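Local coordinates for protein formimidoylglutamase (Bacillus subtilis, PDB 3M1R) that catalyses the hydrolysis of N-formimidoyl-L-glutamate to L-glutamate and formamide in histidine breakdown, using a pair of manganese ions, at residues 68-82 against 306-318. Residues are numbered along the deposited sequence; the frame is centred on the assembly and turned at random.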
ATOM      1  N   LEU D  68      -7.081   5.116 -21.443  1.00 31.54           N
ATOM      2  CA  LEU D  68      -7.598   5.708 -22.670  1.00 34.05           C
ATOM      3  C   LEU D  68      -8.946   5.070 -23.029  1.00 29.17           C
ATOM      4  O   LEU D  68      -9.926   5.766 -23.202  1.00 31.89           O
ATOM      5  CB  LEU D  68      -6.596   5.564 -23.820  1.00 31.86           C
ATOM      6  CG  LEU D  68      -7.036   6.203 -25.146  1.00 31.39           C
ATOM      7  CD1 LEU D  68      -7.110   7.707 -24.975  1.00 27.34           C
ATOM      8  CD2 LEU D  68      -6.066   5.859 -26.270  1.00 29.72           C
ATOM      9  N   LYS D  69      -9.000   3.742 -23.070  1.00 33.42           N
ATOM     10  CA  LYS D  69     -10.226   3.051 -23.480  1.00 36.29           C
ATOM     11  C   LYS D  69     -11.399   3.402 -22.580  1.00 38.62           C
ATOM     12  O   LYS D  69     -12.557   3.320 -22.997  1.00 35.24           O
ATOM     13  CB  LYS D  69     -10.040   1.533 -23.505  1.00 36.38           C
ATOM     14  CG  LYS D  69      -9.243   1.005 -24.690  1.00 43.00           C
ATOM     15  CD  LYS D  69      -8.907  -0.471 -24.496  1.00 36.73           C
ATOM     16  CE  LYS D  69      -8.262  -1.055 -25.732  1.00 42.24           C
ATOM     17  NZ  LYS D  69      -7.930  -2.481 -25.481  1.00 49.84           N
ATOM     18  N   HIS D  70     -11.113   3.790 -21.345  1.00 37.22           N
ATOM     19  CA  HIS D  70     -12.194   4.082 -20.429  1.00 35.27           C
ATOM     20  C   HIS D  70     -12.624   5.539 -20.430  1.00 35.36           C
ATOM     21  O   HIS D  70     -13.588   5.890 -19.768  1.00 37.65           O
ATOM     22  CB  HIS D  70     -11.921   3.539 -19.021  1.00 45.69           C
ATOM     23  CG  HIS D  70     -12.121   2.057 -18.907  1.00 63.92           C
ATOM     24  ND1 HIS D  70     -11.094   1.150 -19.079  1.00 72.07           N
ATOM     25  CD2 HIS D  70     -13.232   1.323 -18.662  1.00 70.15           C
ATOM     26  CE1 HIS D  70     -11.563  -0.076 -18.928  1.00 74.96           C
ATOM     27  NE2 HIS D  70     -12.857  -0.000 -18.677  1.00 76.66           N
ATOM     28  N   SER D  71     -11.940   6.370 -21.208  1.00 32.87           N
ATOM     29  CA  SER D  71     -12.315   7.777 -21.341  1.00 28.94           C
ATOM     30  C   SER D  71     -13.376   7.943 -22.420  1.00 34.39           C
ATOM     31  O   SER D  71     -13.408   7.183 -23.396  1.00 37.07           O
ATOM     32  CB  SER D  71     -11.106   8.631 -21.737  1.00 41.20           C
ATOM     33  OG  SER D  71     -10.031   8.481 -20.812  1.00 52.07           O
ATOM     34  N   SER D  72     -14.240   8.932 -22.232  1.00 29.45           N
ATOM     35  CA  SER D  72     -15.126   9.372 -23.288  1.00 42.87           C
ATOM     36  C   SER D  72     -14.294   9.881 -24.452  1.00 41.90           C
ATOM     37  O   SER D  72     -13.291  10.568 -24.253  1.00 37.11           O
ATOM     38  CB  SER D  72     -16.047  10.496 -22.805  1.00 44.33           C
ATOM     39  OG  SER D  72     -16.640  11.171 -23.907  1.00 42.82           O
ATOM     40  N   ALA D  73     -14.734   9.543 -25.658  1.00 36.19           N
ATOM     41  CA  ALA D  73     -14.171  10.072 -26.901  1.00 40.90           C
ATOM     42  C   ALA D  73     -14.718  11.457 -27.255  1.00 44.68           C
ATOM     43  O   ALA D  73     -14.276  12.086 -28.224  1.00 42.43           O
ATOM     44  CB  ALA D  73     -14.469   9.104 -28.043  1.00 40.68           C
ATOM     45  N   TYR D  74     -15.691  11.934 -26.487  1.00 42.99           N
ATOM     46  CA  TYR D  74     -16.382  13.166 -26.864  1.00 40.62           C
ATOM     47  C   TYR D  74     -15.711  14.422 -26.310  1.00 42.81           C
ATOM     48  O   TYR D  74     -15.435  14.519 -25.109  1.00 43.82           O
ATOM     49  CB  TYR D  74     -17.851  13.117 -26.441  1.00 34.80           C
ATOM     50  CG  TYR D  74     -18.590  14.402 -26.733  1.00 39.12           C
ATOM     51  CD1 TYR D  74     -18.984  14.720 -28.033  1.00 33.28           C
ATOM     52  CD2 TYR D  74     -18.868  15.313 -25.726  1.00 42.35           C
ATOM     53  CE1 TYR D  74     -19.636  15.895 -28.311  1.00 41.72           C
ATOM     54  CE2 TYR D  74     -19.536  16.496 -26.003  1.00 48.32           C
ATOM     55  CZ  TYR D  74     -19.922  16.777 -27.300  1.00 46.38           C
ATOM     56  OH  TYR D  74     -20.587  17.947 -27.595  1.00 44.85           O
ATOM     57  N   SER D  75     -15.438  15.368 -27.202  1.00 40.89           N
ATOM     58  CA  SER D  75     -14.959  16.696 -26.826  1.00 40.01           C
ATOM     59  C   SER D  75     -16.102  17.705 -26.881  1.00 45.42           C
ATOM     60  O   SER D  75     -16.778  17.841 -27.901  1.00 50.39           O
ATOM     61  CB  SER D  75     -13.856  17.149 -27.773  1.00 43.94           C
ATOM     62  OG  SER D  75     -13.517  18.502 -27.540  1.00 44.76           O
ATOM     63  N   ALA D  76     -16.313  18.417 -25.784  1.00 44.54           N
ATOM     64  CA  ALA D  76     -17.378  19.403 -25.724  1.00 48.01           C
ATOM     65  C   ALA D  76     -16.937  20.651 -26.469  1.00 52.09           C
ATOM     66  O   ALA D  76     -17.767  21.444 -26.905  1.00 48.71           O
ATOM     67  CB  ALA D  76     -17.721  19.737 -24.275  1.00 38.57           C
ATOM     68  N   GLU D  77     -15.626  20.813 -26.619  1.00 50.84           N
ATOM     69  CA  GLU D  77     -15.079  21.974 -27.317  1.00 55.81           C
ATOM     70  C   GLU D  77     -15.046  21.758 -28.839  1.00 60.86           C
ATOM     71  O   GLU D  77     -14.826  22.690 -29.603  1.00 63.57           O
ATOM     72  CB  GLU D  77     -13.685  22.307 -26.780  1.00 55.85           C
ATOM     73  CG  GLU D  77     -13.089  23.617 -27.292  1.00 68.21           C
ATOM     74  CD  GLU D  77     -11.692  23.880 -26.730  1.00 75.84           C
ATOM     75  OE1 GLU D  77     -10.809  24.317 -27.500  1.00 78.15           O
ATOM     76  OE2 GLU D  77     -11.475  23.638 -25.521  1.00 72.40           O
ATOM     77  N   LEU D  78     -15.275  20.521 -29.265  1.00 55.35           N
ATOM     78  CA  LEU D  78     -15.311  20.179 -30.676  1.00 52.81           C
ATOM     79  C   LEU D  78     -16.747  19.903 -31.076  1.00 57.05           C
ATOM     80  O   LEU D  78     -17.097  19.956 -32.249  1.00 54.35           O
ATOM     81  CB  LEU D  78     -14.485  18.917 -30.929  1.00 55.04           C
ATOM     82  CG  LEU D  78     -13.106  18.985 -31.594  1.00 47.62           C
ATOM     83  CD1 LEU D  78     -12.233  20.070 -31.000  1.00 45.36           C
ATOM     84  CD2 LEU D  78     -12.448  17.624 -31.483  1.00 40.94           C
ATOM     85  N   GLY D  79     -17.582  19.596 -30.091  1.00 54.55           N
ATOM     86  CA  GLY D  79     -18.935  19.166 -30.372  1.00 50.17           C
ATOM     87  C   GLY D  79     -18.941  17.869 -31.159  1.00 53.26           C
ATOM     88  O   GLY D  79     -19.880  17.585 -31.903  1.00 55.62           O
ATOM     89  N   GLU D  80     -17.884  17.076 -30.993  1.00 49.78           N
ATOM     90  CA  GLU D  80     -17.798  15.789 -31.662  1.00 54.17           C
ATOM     91  C   GLU D  80     -16.695  14.908 -31.089  1.00 49.51           C
ATOM     92  O   GLU D  80     -15.833  15.367 -30.331  1.00 50.43           O
ATOM     93  CB  GLU D  80     -17.563  15.996 -33.157  1.00 64.65           C
ATOM     94  CG  GLU D  80     -16.431  16.958 -33.453  1.00 73.85           C
ATOM     95  CD  GLU D  80     -16.189  17.128 -34.935  1.00 85.33           C
ATOM     96  OE1 GLU D  80     -16.687  16.292 -35.721  1.00 87.55           O
ATOM     97  OE2 GLU D  80     -15.494  18.097 -35.311  1.00 91.09           O
ATOM     98  N   HIS D  81     -16.720  13.635 -31.461  1.00 42.40           N
ATOM     99  CA  HIS D  81     -15.677  12.718 -31.040  1.00 47.02           C
ATOM    100  C   HIS D  81     -14.328  13.077 -31.672  1.00 48.91           C
ATOM    101  O   HIS D  81     -14.278  13.639 -32.777  1.00 50.43           O
ATOM    102  CB  HIS D  81     -16.100  11.293 -31.361  1.00 54.75           C
ATOM    103  CG  HIS D  81     -17.429  10.934 -30.779  1.00 64.51           C
ATOM    104  ND1 HIS D  81     -18.294  10.047 -31.380  1.00 72.05           N
ATOM    105  CD2 HIS D  81     -18.049  11.362 -29.655  1.00 67.71           C
ATOM    106  CE1 HIS D  81     -19.385   9.936 -30.645  1.00 73.29           C
ATOM    107  NE2 HIS D  81     -19.263  10.724 -29.592  1.00 70.37           N
ATOM    108  N   VAL D  82     -13.240  12.773 -30.966  1.00 42.22           N
ATOM    109  CA  VAL D  82     -11.901  13.111 -31.456  1.00 38.82           C
ATOM    110  C   VAL D  82     -11.415  12.113 -32.489  1.00 37.80           C
ATOM    111  O   VAL D  82     -10.458  12.378 -33.206  1.00 48.59           O
ATOM    112  CB  VAL D  82     -10.851  13.186 -30.327  1.00 45.49           C
ATOM    113  CG1 VAL D  82     -11.118  14.376 -29.414  1.00 48.81           C
ATOM    114  CG2 VAL D  82     -10.795  11.867 -29.557  1.00 34.16           C
ATOM    115  N   ALA D 306      -3.081   9.329 -20.847  1.00 34.37           N
ATOM    116  CA  ALA D 306      -4.210   9.107 -21.746  1.00 30.75           C
ATOM    117  C   ALA D 306      -4.812  10.443 -22.186  1.00 29.12           C
ATOM    118  O   ALA D 306      -5.183  10.608 -23.335  1.00 29.33           O
ATOM    119  CB  ALA D 306      -5.263   8.217 -21.085  1.00 19.81           C
ATOM    120  N   HIS D 307      -4.877  11.411 -21.274  1.00 27.93           N
ATOM    121  CA  HIS D 307      -5.401  12.723 -21.632  1.00 30.28           C
ATOM    122  C   HIS D 307      -4.486  13.482 -22.589  1.00 28.94           C
ATOM    123  O   HIS D 307      -4.956  14.254 -23.417  1.00 32.01           O
ATOM    124  CB  HIS D 307      -5.741  13.547 -20.392  1.00 28.60           C
ATOM    125  CG  HIS D 307      -7.111  13.268 -19.857  1.00 26.17           C
ATOM    126  ND1 HIS D 307      -7.460  12.065 -19.275  1.00 33.98           N
ATOM    127  CD2 HIS D 307      -8.227  14.035 -19.818  1.00 24.97           C
ATOM    128  CE1 HIS D 307      -8.726  12.103 -18.908  1.00 25.20           C
ATOM    129  NE2 HIS D 307      -9.211  13.288 -19.223  1.00 33.85           N
ATOM    130  N   VAL D 308      -3.177  13.261 -22.481  1.00 32.61           N
ATOM    131  CA  VAL D 308      -2.262  13.793 -23.482  1.00 33.51           C
ATOM    132  C   VAL D 308      -2.628  13.242 -24.869  1.00 33.70           C
ATOM    133  O   VAL D 308      -2.544  13.946 -25.869  1.00 36.96           O
ATOM    134  CB  VAL D 308      -0.794  13.442 -23.170  1.00 31.84           C
ATOM    135  CG1 VAL D 308       0.096  13.859 -24.306  1.00 29.72           C
ATOM    136  CG2 VAL D 308      -0.342  14.073 -21.847  1.00 29.30           C
ATOM    137  N   LEU D 309      -3.005  11.969 -24.921  1.00 34.74           N
ATOM    138  CA  LEU D 309      -3.411  11.329 -26.165  1.00 39.27           C
ATOM    139  C   LEU D 309      -4.701  11.964 -26.702  1.00 39.27           C
ATOM    140  O   LEU D 309      -4.779  12.345 -27.871  1.00 41.35           O
ATOM    141  CB  LEU D 309      -3.609   9.827 -25.951  1.00 38.42           C
ATOM    142  CG  LEU D 309      -2.479   8.916 -26.442  1.00 44.71           C
ATOM    143  CD1 LEU D 309      -1.216   9.709 -26.747  1.00 32.57           C
ATOM    144  CD2 LEU D 309      -2.204   7.763 -25.469  1.00 41.29           C
ATOM    145  N   LEU D 310      -5.698  12.084 -25.833  1.00 27.48           N
ATOM    146  CA  LEU D 310      -6.952  12.734 -26.181  1.00 31.26           C
ATOM    147  C   LEU D 310      -6.744  14.149 -26.714  1.00 36.89           C
ATOM    148  O   LEU D 310      -7.344  14.501 -27.712  1.00 33.08           O
ATOM    149  CB  LEU D 310      -7.919  12.728 -24.998  1.00 34.36           C
ATOM    150  CG  LEU D 310      -8.409  11.317 -24.651  1.00 37.86           C
ATOM    151  CD1 LEU D 310      -9.152  11.291 -23.325  1.00 37.49           C
ATOM    152  CD2 LEU D 310      -9.301  10.776 -25.761  1.00 39.16           C
ATOM    153  N   HIS D 311      -5.875  14.938 -26.077  1.00 34.37           N
ATOM    154  CA  HIS D 311      -5.678  16.324 -26.480  1.00 35.66           C
ATOM    155  C   HIS D 311      -4.846  16.450 -27.753  1.00 38.21           C
ATOM    156  O   HIS D 311      -5.034  17.367 -28.531  1.00 45.73           O
ATOM    157  CB  HIS D 311      -5.104  17.173 -25.344  1.00 32.52           C
ATOM    158  CG  HIS D 311      -6.108  17.528 -24.292  1.00 35.32           C
ATOM    159  ND1 HIS D 311      -6.682  18.779 -24.196  1.00 40.65           N
ATOM    160  CD2 HIS D 311      -6.649  16.792 -23.288  1.00 34.68           C
ATOM    161  CE1 HIS D 311      -7.536  18.800 -23.187  1.00 37.79           C
ATOM    162  NE2 HIS D 311      -7.527  17.608 -22.614  1.00 39.62           N
ATOM    163  N   ALA D 312      -3.947  15.511 -27.981  1.00 38.68           N
ATOM    164  CA  ALA D 312      -3.245  15.471 -29.246  1.00 37.03           C
ATOM    165  C   ALA D 312      -4.214  15.126 -30.371  1.00 35.54           C
ATOM    166  O   ALA D 312      -4.193  15.750 -31.428  1.00 40.26           O
ATOM    167  CB  ALA D 312      -2.083  14.468 -29.199  1.00 32.61           C
ATOM    168  N   LEU D 313      -5.051  14.120 -30.151  1.00 40.13           N
ATOM    169  CA  LEU D 313      -6.048  13.723 -31.148  1.00 39.72           C
ATOM    170  C   LEU D 313      -6.949  14.910 -31.448  1.00 40.27           C
ATOM    171  O   LEU D 313      -7.270  15.190 -32.599  1.00 39.29           O
ATOM    172  CB  LEU D 313      -6.906  12.588 -30.615  1.00 40.07           C
ATOM    173  CG  LEU D 313      -6.826  11.134 -31.095  1.00 44.48           C
ATOM    174  CD1 LEU D 313      -5.797  10.844 -32.174  1.00 42.81           C
ATOM    175  CD2 LEU D 313      -6.646  10.233 -29.891  1.00 37.21           C
ATOM    176  N   LYS D 314      -7.345  15.604 -30.391  1.00 40.38           N
ATOM    177  CA  LYS D 314      -8.178  16.788 -30.504  1.00 46.47           C
ATOM    178  C   LYS D 314      -7.506  17.805 -31.426  1.00 46.99           C
ATOM    179  O   LYS D 314      -8.142  18.355 -32.325  1.00 43.78           O
ATOM    180  CB  LYS D 314      -8.386  17.392 -29.116  1.00 46.18           C
ATOM    181  CG  LYS D 314      -9.333  18.579 -29.068  1.00 47.45           C
ATOM    182  CD  LYS D 314      -9.484  19.054 -27.630  1.00 47.06           C
ATOM    183  CE  LYS D 314     -10.094  20.437 -27.556  1.00 51.21           C
ATOM    184  NZ  LYS D 314     -10.152  20.930 -26.161  1.00 55.77           N
ATOM    185  N   GLY D 315      -6.218  18.049 -31.189  1.00 43.94           N
ATOM    186  CA  GLY D 315      -5.460  19.005 -31.977  1.00 36.18           C
ATOM    187  C   GLY D 315      -5.398  18.574 -33.422  1.00 36.57           C
ATOM    188  O   GLY D 315      -5.561  19.391 -34.320  1.00 42.75           O
HETATM  189  N   MSE D 316      -5.182  17.286 -33.657  1.00 34.28           N
HETATM  190  CA  MSE D 316      -5.153  16.789 -35.027  1.00 45.21           C
HETATM  191  C   MSE D 316      -6.511  16.957 -35.726  1.00 46.33           C
HETATM  192  O   MSE D 316      -6.566  17.391 -36.877  1.00 52.76           O
HETATM  193  CB  MSE D 316      -4.672  15.339 -35.081  1.00 42.12           C
HETATM  194  CG  MSE D 316      -3.245  15.160 -34.547  1.00 47.38           C
HETATM  195 SE   MSE D 316      -2.785  13.297 -34.259  0.76 61.46          SE
HETATM  196  CE  MSE D 316      -2.535  12.804 -36.132  1.00121.66           C
ATOM    197  N   LYS D 317      -7.596  16.634 -35.024  1.00 38.69           N
ATOM    198  CA  LYS D 317      -8.936  16.783 -35.582  1.00 45.85           C
ATOM    199  C   LYS D 317      -9.223  18.247 -35.927  1.00 43.39           C
ATOM    200  O   LYS D 317      -9.968  18.545 -36.848  1.00 46.81           O
ATOM    201  CB  LYS D 317     -10.006  16.224 -34.629  1.00 49.72           C
ATOM    202  CG  LYS D 317     -11.437  16.354 -35.152  1.00 54.62           C
ATOM    203  CD  LYS D 317     -12.193  15.026 -35.192  1.00 60.53           C
ATOM    204  CE  LYS D 317     -13.538  15.188 -35.922  1.00 67.80           C
ATOM    205  NZ  LYS D 317     -14.458  14.009 -35.814  1.00 67.43           N
ATOM    206  N   LEU D 318      -8.596  19.145 -35.188  1.00 47.55           N
ATOM    207  CA  LEU D 318      -8.823  20.574 -35.310  1.00 47.31           C
ATOM    208  C   LEU D 318      -7.977  21.215 -36.408  1.00 52.07           C
ATOM    209  O   LEU D 318      -8.319  22.283 -36.912  1.00 55.96           O
ATOM    210  CB  LEU D 318      -8.469  21.231 -33.980  1.00 49.62           C
ATOM    211  CG  LEU D 318      -9.407  22.300 -33.436  1.00 52.83           C
ATOM    212  CD1 LEU D 318     -10.772  22.238 -34.118  1.00 51.39           C
ATOM    213  CD2 LEU D 318      -9.534  22.138 -31.926  1.00 52.56           C
TER
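Leu68 and Ala306 meet first, CB to CB at 4.0 Å, where the small alanine lets the two helices come close. Leu68 then sends CD1 alongside Leu310, 3.9 Å from its CG, while Leu310 CD1 reaches the CB of Ser71. Further on, Val82, compact and branched at CB, sets CB against Leu313 CB (4.0 Å) and CG1 over Lys314 CA. Leu78 closes this apolar row, its CD1 3.5 Å from Leu318 CD2 and its methyls resting on the aliphatic stems of Lys314 and Lys317.

Both lysines carry charge past this greasy layer. Lys314, fully extended with CG anti to N (chi1 -175°), crosses Glu77 at about a right angle and forms a salt bridge with it, NZ to OE2 3.1 Å, whose hydrogen bond is weak; its stronger partner is Glu193 of the second subunit, a salt bridge linking the subunits. Lys317 NZ bonds to His81 O at 3.1 Å (C=O...N 159°), tilted 20° from the carbonyl plane, and makes a salt bridge to Glu80 OE1 (3.2 Å, weak hydrogen bond). A methionine in place of Lys317 would probably leave the His81 carbonyl and Glu80 carboxylate without their cationic partner.

The hairpin of strands 74-75 and 80-81, with a G1 bulge where Gly79 and Glu80 both face Ser75, lies between helix 300-318, met by Leu78, and the second subunit, met by Tyr74 and Ala76; the helix also packs on strands 39-45 and 283-289 of the central parallel sheet and on helix 267-278.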